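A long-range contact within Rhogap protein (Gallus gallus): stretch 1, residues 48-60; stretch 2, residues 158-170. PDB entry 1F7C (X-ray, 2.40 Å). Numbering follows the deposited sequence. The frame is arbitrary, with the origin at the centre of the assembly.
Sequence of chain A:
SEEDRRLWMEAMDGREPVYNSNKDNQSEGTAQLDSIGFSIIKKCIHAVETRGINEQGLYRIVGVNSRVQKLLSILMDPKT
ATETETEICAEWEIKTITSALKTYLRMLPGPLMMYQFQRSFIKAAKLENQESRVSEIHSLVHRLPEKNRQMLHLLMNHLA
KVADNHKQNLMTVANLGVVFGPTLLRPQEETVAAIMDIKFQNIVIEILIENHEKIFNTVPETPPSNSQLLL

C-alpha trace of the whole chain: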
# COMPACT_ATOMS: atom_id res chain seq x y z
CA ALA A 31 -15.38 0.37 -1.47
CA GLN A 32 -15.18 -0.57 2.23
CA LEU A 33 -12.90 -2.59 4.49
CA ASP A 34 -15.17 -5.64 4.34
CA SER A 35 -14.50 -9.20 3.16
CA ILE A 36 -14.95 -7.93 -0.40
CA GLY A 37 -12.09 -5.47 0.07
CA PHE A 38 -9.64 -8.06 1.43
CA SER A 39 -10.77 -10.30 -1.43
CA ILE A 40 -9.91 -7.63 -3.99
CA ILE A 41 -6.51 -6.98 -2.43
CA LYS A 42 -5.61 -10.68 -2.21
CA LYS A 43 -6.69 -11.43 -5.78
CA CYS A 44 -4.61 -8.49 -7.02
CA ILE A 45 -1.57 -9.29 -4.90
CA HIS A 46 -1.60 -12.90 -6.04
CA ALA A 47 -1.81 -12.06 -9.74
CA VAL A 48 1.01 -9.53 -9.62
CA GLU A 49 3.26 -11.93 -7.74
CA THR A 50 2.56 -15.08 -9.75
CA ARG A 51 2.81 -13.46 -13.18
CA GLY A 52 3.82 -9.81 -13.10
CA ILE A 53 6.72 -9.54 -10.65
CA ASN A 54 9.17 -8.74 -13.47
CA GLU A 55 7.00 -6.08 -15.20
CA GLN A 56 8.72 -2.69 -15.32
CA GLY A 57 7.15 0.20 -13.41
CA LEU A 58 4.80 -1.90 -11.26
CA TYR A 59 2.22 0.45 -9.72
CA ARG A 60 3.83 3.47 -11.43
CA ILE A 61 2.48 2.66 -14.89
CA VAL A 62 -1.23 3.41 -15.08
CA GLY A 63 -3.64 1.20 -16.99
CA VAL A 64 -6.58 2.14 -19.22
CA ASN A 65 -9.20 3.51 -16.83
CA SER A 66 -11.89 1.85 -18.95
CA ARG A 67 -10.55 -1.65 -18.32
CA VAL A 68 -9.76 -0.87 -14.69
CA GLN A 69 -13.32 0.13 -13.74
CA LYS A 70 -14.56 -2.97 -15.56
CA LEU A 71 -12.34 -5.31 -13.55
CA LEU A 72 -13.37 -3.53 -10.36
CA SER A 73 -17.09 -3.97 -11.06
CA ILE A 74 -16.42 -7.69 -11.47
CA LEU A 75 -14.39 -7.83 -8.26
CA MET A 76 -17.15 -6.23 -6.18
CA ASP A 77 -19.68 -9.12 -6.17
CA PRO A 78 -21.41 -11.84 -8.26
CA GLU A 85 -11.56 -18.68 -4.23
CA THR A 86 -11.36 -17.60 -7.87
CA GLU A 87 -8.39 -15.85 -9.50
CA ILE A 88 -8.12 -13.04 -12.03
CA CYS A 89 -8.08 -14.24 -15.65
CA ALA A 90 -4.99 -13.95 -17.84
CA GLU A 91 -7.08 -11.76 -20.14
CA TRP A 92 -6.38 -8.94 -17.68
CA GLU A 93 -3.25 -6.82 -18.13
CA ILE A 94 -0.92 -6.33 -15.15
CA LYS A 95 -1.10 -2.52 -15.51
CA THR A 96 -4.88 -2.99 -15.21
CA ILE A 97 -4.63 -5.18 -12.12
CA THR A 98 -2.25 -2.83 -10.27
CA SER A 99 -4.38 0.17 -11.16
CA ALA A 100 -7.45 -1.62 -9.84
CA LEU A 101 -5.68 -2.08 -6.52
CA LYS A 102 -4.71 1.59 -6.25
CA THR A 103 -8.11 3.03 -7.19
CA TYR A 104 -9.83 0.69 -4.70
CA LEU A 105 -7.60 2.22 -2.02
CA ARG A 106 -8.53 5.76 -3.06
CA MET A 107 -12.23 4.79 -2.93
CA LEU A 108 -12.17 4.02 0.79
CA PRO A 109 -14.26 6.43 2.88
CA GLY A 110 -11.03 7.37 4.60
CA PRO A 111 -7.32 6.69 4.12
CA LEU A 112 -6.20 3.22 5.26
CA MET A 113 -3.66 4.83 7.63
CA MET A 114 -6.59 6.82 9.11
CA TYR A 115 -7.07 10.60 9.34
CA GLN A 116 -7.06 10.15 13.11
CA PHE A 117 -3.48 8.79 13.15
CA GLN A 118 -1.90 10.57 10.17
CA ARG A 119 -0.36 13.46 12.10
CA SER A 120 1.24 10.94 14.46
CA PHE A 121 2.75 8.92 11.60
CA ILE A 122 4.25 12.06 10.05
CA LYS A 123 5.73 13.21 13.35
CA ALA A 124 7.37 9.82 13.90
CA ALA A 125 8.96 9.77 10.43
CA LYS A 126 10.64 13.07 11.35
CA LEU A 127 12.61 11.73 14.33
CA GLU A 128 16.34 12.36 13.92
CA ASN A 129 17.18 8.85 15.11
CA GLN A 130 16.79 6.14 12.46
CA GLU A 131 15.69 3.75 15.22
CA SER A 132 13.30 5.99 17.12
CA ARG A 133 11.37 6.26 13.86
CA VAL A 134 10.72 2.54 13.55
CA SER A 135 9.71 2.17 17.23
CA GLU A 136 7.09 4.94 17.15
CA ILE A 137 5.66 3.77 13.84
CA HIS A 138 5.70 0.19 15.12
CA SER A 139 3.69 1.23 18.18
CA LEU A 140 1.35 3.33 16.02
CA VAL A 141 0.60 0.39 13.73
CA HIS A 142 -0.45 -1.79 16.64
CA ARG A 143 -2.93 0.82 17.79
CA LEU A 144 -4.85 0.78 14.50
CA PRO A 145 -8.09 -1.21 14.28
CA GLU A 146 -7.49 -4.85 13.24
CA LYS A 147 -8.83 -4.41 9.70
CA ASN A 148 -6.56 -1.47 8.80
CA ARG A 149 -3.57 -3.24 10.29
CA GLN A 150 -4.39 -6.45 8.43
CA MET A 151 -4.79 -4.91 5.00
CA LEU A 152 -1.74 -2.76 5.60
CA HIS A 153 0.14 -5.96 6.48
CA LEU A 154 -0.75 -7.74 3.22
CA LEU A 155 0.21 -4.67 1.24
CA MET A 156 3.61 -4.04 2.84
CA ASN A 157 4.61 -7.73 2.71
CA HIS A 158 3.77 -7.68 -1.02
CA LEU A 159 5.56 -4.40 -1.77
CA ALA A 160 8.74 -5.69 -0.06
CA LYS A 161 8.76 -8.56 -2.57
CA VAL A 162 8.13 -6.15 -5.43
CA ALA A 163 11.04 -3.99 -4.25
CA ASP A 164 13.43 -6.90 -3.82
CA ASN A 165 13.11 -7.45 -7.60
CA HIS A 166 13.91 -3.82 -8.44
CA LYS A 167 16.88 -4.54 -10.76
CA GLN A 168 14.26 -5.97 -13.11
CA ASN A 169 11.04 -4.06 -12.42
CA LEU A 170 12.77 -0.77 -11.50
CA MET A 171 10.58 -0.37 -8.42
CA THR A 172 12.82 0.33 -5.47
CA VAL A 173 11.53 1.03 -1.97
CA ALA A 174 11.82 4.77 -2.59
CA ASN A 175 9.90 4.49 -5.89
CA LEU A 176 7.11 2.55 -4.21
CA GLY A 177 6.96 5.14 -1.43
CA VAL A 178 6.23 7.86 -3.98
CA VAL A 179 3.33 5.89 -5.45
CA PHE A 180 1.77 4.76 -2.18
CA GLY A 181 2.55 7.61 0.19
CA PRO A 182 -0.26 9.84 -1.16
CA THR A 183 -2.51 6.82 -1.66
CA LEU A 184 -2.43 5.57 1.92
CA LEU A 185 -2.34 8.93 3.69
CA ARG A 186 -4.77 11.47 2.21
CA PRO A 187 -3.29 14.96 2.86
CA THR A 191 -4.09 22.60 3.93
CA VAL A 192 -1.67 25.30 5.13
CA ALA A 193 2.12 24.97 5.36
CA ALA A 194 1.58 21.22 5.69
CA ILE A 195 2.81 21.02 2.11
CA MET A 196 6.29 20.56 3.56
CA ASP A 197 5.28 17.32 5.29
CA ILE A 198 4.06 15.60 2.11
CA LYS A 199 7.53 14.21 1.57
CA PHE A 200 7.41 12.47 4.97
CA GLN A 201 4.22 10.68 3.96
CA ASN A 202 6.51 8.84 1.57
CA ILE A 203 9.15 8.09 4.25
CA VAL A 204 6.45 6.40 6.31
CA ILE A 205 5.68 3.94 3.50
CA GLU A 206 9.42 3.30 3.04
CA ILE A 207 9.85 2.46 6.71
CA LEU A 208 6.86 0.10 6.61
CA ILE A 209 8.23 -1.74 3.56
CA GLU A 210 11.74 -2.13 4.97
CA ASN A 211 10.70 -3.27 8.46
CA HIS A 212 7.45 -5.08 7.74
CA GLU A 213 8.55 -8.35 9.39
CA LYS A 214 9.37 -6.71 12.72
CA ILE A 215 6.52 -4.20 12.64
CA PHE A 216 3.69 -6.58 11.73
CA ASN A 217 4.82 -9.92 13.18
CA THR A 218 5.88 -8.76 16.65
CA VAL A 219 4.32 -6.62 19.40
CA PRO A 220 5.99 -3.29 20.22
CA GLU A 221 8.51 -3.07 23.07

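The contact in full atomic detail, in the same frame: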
# COMPACT_ATOMS: atom_id res chain seq x y z
N VAL A 48 -0.22 -10.26 -9.38
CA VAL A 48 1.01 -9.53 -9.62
C VAL A 48 2.20 -10.41 -9.26
O VAL A 48 3.17 -10.47 -10.01
CB VAL A 48 1.03 -8.21 -8.80
CG1 VAL A 48 2.41 -7.55 -8.86
CG2 VAL A 48 0.01 -7.25 -9.36
N GLU A 49 2.14 -11.11 -8.14
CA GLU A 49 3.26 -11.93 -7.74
C GLU A 49 3.49 -13.15 -8.61
O GLU A 49 4.62 -13.43 -8.99
CB GLU A 49 3.14 -12.34 -6.28
CG GLU A 49 3.11 -11.16 -5.35
CD GLU A 49 3.24 -11.57 -3.91
OE1 GLU A 49 3.01 -12.75 -3.62
OE2 GLU A 49 3.58 -10.71 -3.06
N THR A 50 2.42 -13.88 -8.94
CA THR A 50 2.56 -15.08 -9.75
C THR A 50 2.80 -14.86 -11.24
O THR A 50 3.23 -15.79 -11.93
CB THR A 50 1.33 -16.05 -9.60
OG1 THR A 50 0.11 -15.35 -9.89
CG2 THR A 50 1.27 -16.62 -8.20
N ARG A 51 2.56 -13.67 -11.76
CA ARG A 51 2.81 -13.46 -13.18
C ARG A 51 3.20 -12.06 -13.63
O ARG A 51 3.31 -11.80 -14.83
CB ARG A 51 1.62 -13.95 -14.01
CG ARG A 51 0.30 -13.28 -13.72
CD ARG A 51 -0.86 -14.17 -14.18
NE ARG A 51 -2.17 -13.54 -14.02
CZ ARG A 51 -2.62 -12.54 -14.77
NH1 ARG A 51 -1.87 -12.05 -15.76
NH2 ARG A 51 -3.82 -12.02 -14.53
N GLY A 52 3.44 -11.16 -12.69
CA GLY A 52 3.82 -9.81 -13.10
C GLY A 52 4.97 -9.20 -12.31
O GLY A 52 5.26 -8.01 -12.47
N ILE A 53 5.63 -10.02 -11.50
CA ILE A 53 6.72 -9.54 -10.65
C ILE A 53 7.85 -8.86 -11.42
O ILE A 53 8.48 -7.94 -10.89
CB ILE A 53 7.31 -10.70 -9.79
CG1 ILE A 53 8.06 -10.14 -8.58
CG2 ILE A 53 8.28 -11.55 -10.59
CD1 ILE A 53 7.17 -9.45 -7.58
N ASN A 54 8.09 -9.30 -12.65
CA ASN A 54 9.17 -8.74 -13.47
C ASN A 54 8.79 -7.52 -14.33
O ASN A 54 9.67 -6.88 -14.90
CB ASN A 54 9.77 -9.84 -14.37
CG ASN A 54 10.39 -10.98 -13.57
OD1 ASN A 54 11.33 -10.77 -12.80
ND2 ASN A 54 9.88 -12.20 -13.75
N GLU A 55 7.49 -7.22 -14.42
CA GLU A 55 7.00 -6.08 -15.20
C GLU A 55 7.61 -4.77 -14.73
O GLU A 55 7.63 -4.49 -13.54
CB GLU A 55 5.48 -5.98 -15.08
CG GLU A 55 4.72 -7.01 -15.89
CD GLU A 55 4.56 -6.62 -17.35
OE1 GLU A 55 4.04 -7.45 -18.12
OE2 GLU A 55 4.94 -5.48 -17.71
N GLN A 56 8.10 -3.96 -15.67
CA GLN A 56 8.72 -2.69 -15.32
C GLN A 56 7.69 -1.64 -14.91
O GLN A 56 6.62 -1.56 -15.49
CB GLN A 56 9.54 -2.15 -16.49
CG GLN A 56 10.68 -3.07 -16.92
CD GLN A 56 11.63 -2.41 -17.90
OE1 GLN A 56 11.20 -1.76 -18.86
NE2 GLN A 56 12.93 -2.58 -17.68
N GLY A 57 8.04 -0.85 -13.89
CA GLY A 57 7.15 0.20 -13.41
C GLY A 57 5.88 -0.25 -12.70
O GLY A 57 4.86 0.42 -12.78
N LEU A 58 5.95 -1.39 -12.00
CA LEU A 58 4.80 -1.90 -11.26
C LEU A 58 4.22 -0.83 -10.34
O LEU A 58 4.94 -0.28 -9.49
CB LEU A 58 5.19 -3.11 -10.40
CG LEU A 58 5.28 -4.51 -10.99
CD1 LEU A 58 5.77 -5.47 -9.91
CD2 LEU A 58 3.92 -4.96 -11.53
N TYR A 59 2.94 -0.54 -10.53
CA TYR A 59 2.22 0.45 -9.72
C TYR A 59 2.53 1.91 -10.09
O TYR A 59 1.91 2.83 -9.56
CB TYR A 59 2.47 0.20 -8.22
CG TYR A 59 1.92 -1.13 -7.74
CD1 TYR A 59 2.77 -2.20 -7.45
CD2 TYR A 59 0.55 -1.31 -7.58
CE1 TYR A 59 2.26 -3.44 -7.03
CE2 TYR A 59 0.02 -2.54 -7.16
CZ TYR A 59 0.88 -3.60 -6.88
OH TYR A 59 0.35 -4.80 -6.46
N ARG A 60 3.48 2.12 -10.99
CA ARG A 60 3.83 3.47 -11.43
C ARG A 60 3.10 3.68 -12.76
O ARG A 60 2.54 4.74 -13.03
CB ARG A 60 5.34 3.60 -11.64
CG ARG A 60 5.79 4.95 -12.16
CD ARG A 60 7.11 4.85 -12.92
NE ARG A 60 8.26 4.69 -12.04
CZ ARG A 60 9.42 4.14 -12.41
NH1 ARG A 60 9.57 3.68 -13.64
NH2 ARG A 60 10.43 4.05 -11.55
N HIS A 158 3.76 -7.59 0.44
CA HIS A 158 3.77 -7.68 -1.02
C HIS A 158 4.71 -6.68 -1.68
O HIS A 158 5.43 -7.02 -2.63
CB HIS A 158 2.35 -7.51 -1.57
CG HIS A 158 2.30 -7.26 -3.05
ND1 HIS A 158 2.53 -8.25 -3.98
CD2 HIS A 158 2.07 -6.12 -3.75
CE1 HIS A 158 2.45 -7.73 -5.19
NE2 HIS A 158 2.18 -6.45 -5.08
N LEU A 159 4.70 -5.44 -1.19
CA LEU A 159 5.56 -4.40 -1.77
C LEU A 159 7.04 -4.71 -1.51
O LEU A 159 7.88 -4.38 -2.34
CB LEU A 159 5.20 -3.02 -1.22
CG LEU A 159 3.81 -2.47 -1.61
CD1 LEU A 159 3.68 -1.05 -1.12
CD2 LEU A 159 3.63 -2.51 -3.11
N ALA A 160 7.35 -5.34 -0.38
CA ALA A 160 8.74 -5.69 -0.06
C ALA A 160 9.28 -6.68 -1.09
O ALA A 160 10.46 -6.65 -1.44
CB ALA A 160 8.82 -6.31 1.34
N LYS A 161 8.41 -7.56 -1.57
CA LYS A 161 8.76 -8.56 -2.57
C LYS A 161 8.93 -7.87 -3.91
O LYS A 161 9.82 -8.21 -4.68
CB LYS A 161 7.66 -9.61 -2.70
CG LYS A 161 7.54 -10.57 -1.54
CD LYS A 161 6.47 -11.59 -1.86
CE LYS A 161 6.22 -12.51 -0.71
NZ LYS A 161 5.23 -13.55 -1.14
N VAL A 162 8.06 -6.90 -4.19
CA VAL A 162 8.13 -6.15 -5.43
C VAL A 162 9.47 -5.42 -5.46
O VAL A 162 10.19 -5.47 -6.46
CB VAL A 162 7.01 -5.09 -5.54
CG1 VAL A 162 7.33 -4.12 -6.67
CG2 VAL A 162 5.67 -5.76 -5.79
N ALA A 163 9.81 -4.77 -4.34
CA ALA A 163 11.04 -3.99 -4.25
C ALA A 163 12.32 -4.83 -4.30
O ALA A 163 13.35 -4.36 -4.78
CB ALA A 163 11.04 -3.14 -2.96
N ASP A 164 12.26 -6.06 -3.80
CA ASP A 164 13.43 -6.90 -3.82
C ASP A 164 13.80 -7.29 -5.27
O ASP A 164 14.91 -7.71 -5.53
CB ASP A 164 13.19 -8.14 -2.96
CG ASP A 164 14.43 -9.01 -2.81
OD1 ASP A 164 14.42 -10.15 -3.31
OD2 ASP A 164 15.41 -8.55 -2.19
N ASN A 165 12.87 -7.13 -6.20
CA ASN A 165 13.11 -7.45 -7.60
C ASN A 165 13.26 -6.17 -8.43
O ASN A 165 12.99 -6.14 -9.64
CB ASN A 165 11.94 -8.29 -8.14
CG ASN A 165 12.25 -8.93 -9.49
OD1 ASN A 165 13.32 -9.51 -9.68
ND2 ASN A 165 11.30 -8.85 -10.42
N HIS A 166 13.74 -5.11 -7.77
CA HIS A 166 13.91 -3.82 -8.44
C HIS A 166 14.87 -3.78 -9.65
O HIS A 166 14.61 -3.05 -10.61
CB HIS A 166 14.29 -2.73 -7.43
CG HIS A 166 15.68 -2.85 -6.88
ND1 HIS A 166 16.03 -3.82 -5.97
CD2 HIS A 166 16.79 -2.11 -7.10
CE1 HIS A 166 17.31 -3.67 -5.65
NE2 HIS A 166 17.79 -2.64 -6.32
N LYS A 167 15.96 -4.54 -9.62
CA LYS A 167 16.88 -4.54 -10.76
C LYS A 167 16.10 -4.78 -12.05
O LYS A 167 16.42 -4.21 -13.09
CB LYS A 167 17.93 -5.64 -10.61
CG LYS A 167 19.02 -5.37 -9.58
CD LYS A 167 19.89 -4.20 -10.01
CE LYS A 167 21.09 -4.04 -9.08
NZ LYS A 167 20.70 -3.81 -7.66
N GLN A 168 15.08 -5.62 -11.97
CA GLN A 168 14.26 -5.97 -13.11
C GLN A 168 13.05 -5.06 -13.32
O GLN A 168 12.85 -4.52 -14.41
CB GLN A 168 13.79 -7.41 -12.98
CG GLN A 168 14.07 -8.31 -14.15
CD GLN A 168 13.56 -7.76 -15.46
OE1 GLN A 168 14.27 -7.03 -16.15
NE2 GLN A 168 12.33 -8.09 -15.80
N ASN A 169 12.23 -4.88 -12.27
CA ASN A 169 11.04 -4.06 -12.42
C ASN A 169 11.22 -2.57 -12.15
O ASN A 169 10.28 -1.79 -12.31
CB ASN A 169 9.88 -4.60 -11.56
CG ASN A 169 10.17 -4.59 -10.06
OD1 ASN A 169 10.84 -3.69 -9.55
ND2 ASN A 169 9.63 -5.57 -9.34
N LEU A 170 12.43 -2.17 -11.76
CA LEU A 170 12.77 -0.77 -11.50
C LEU A 170 12.06 -0.15 -10.31
O LEU A 170 12.18 1.04 -10.09
CB LEU A 170 12.49 0.09 -12.73
CG LEU A 170 12.82 -0.51 -14.10
CD1 LEU A 170 12.42 0.47 -15.21
CD2 LEU A 170 14.31 -0.85 -14.17
O HOH W 1 2.77 -11.28 -0.59

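Polar side chains can serve a protein interior well, provided that each buried donor and acceptor finds a partner. The contact between residues 48-60 and 158-170 of this RhoGAP protein, which buries 803 Å² in all, illustrates the principle through the buried His158 and Asn169, with the partly exposed Glu49 as partner to the histidine.

His158 is buried, and both of its ring nitrogens are engaged. With chi1 in the t well, the ring reaches across to stretch 1, where ND1 donates to Glu49 OE2 at 2.8 Å and NE2 lies 2.8 Å from Tyr59 OH in a second hydrogen bond. An imidazole suits this place because it carries a polar atom on each of two sides, so one side chain can tie the helical Glu49 to the loop residue Tyr59. The two aromatic rings meet rim to rim, their planes at 81°. Glu49, extended along chi2 (t), also forms a long salt bridge from OE1 to Lys161 NZ (3.4 Å), and a water donates to its OE2 at 2.7 Å.

At the other end, Asn169 works as a backbone clamp. Its ND2 donates to Ile53 O across the contact (3.1 Å) and to Val162 O within its own stretch (2.9 Å), spending both amide hydrogens on carbonyls. Its own carbonyl O accepts from Gly57 N at 2.9 Å. Here the two stretches run close, with the CA atoms of Gln56 and Asn169 4.0 Å apart. Asn165 reinforces the clamp: its ND2 donates to Ile53 O (3.0 Å) and to Asn54 OD1 (3.1 Å), so the carbonyl of Ile53, inside a type I turn, receives two amides.

Between these polar groups lies Val162, whose CG1 packs against Leu58 CD1 at 3.8 Å, while its CG2 approaches the edge of the Tyr59 ring, 4.3 Å from CE1. Compact, branched valine thus offers apolar surface to both neighbours.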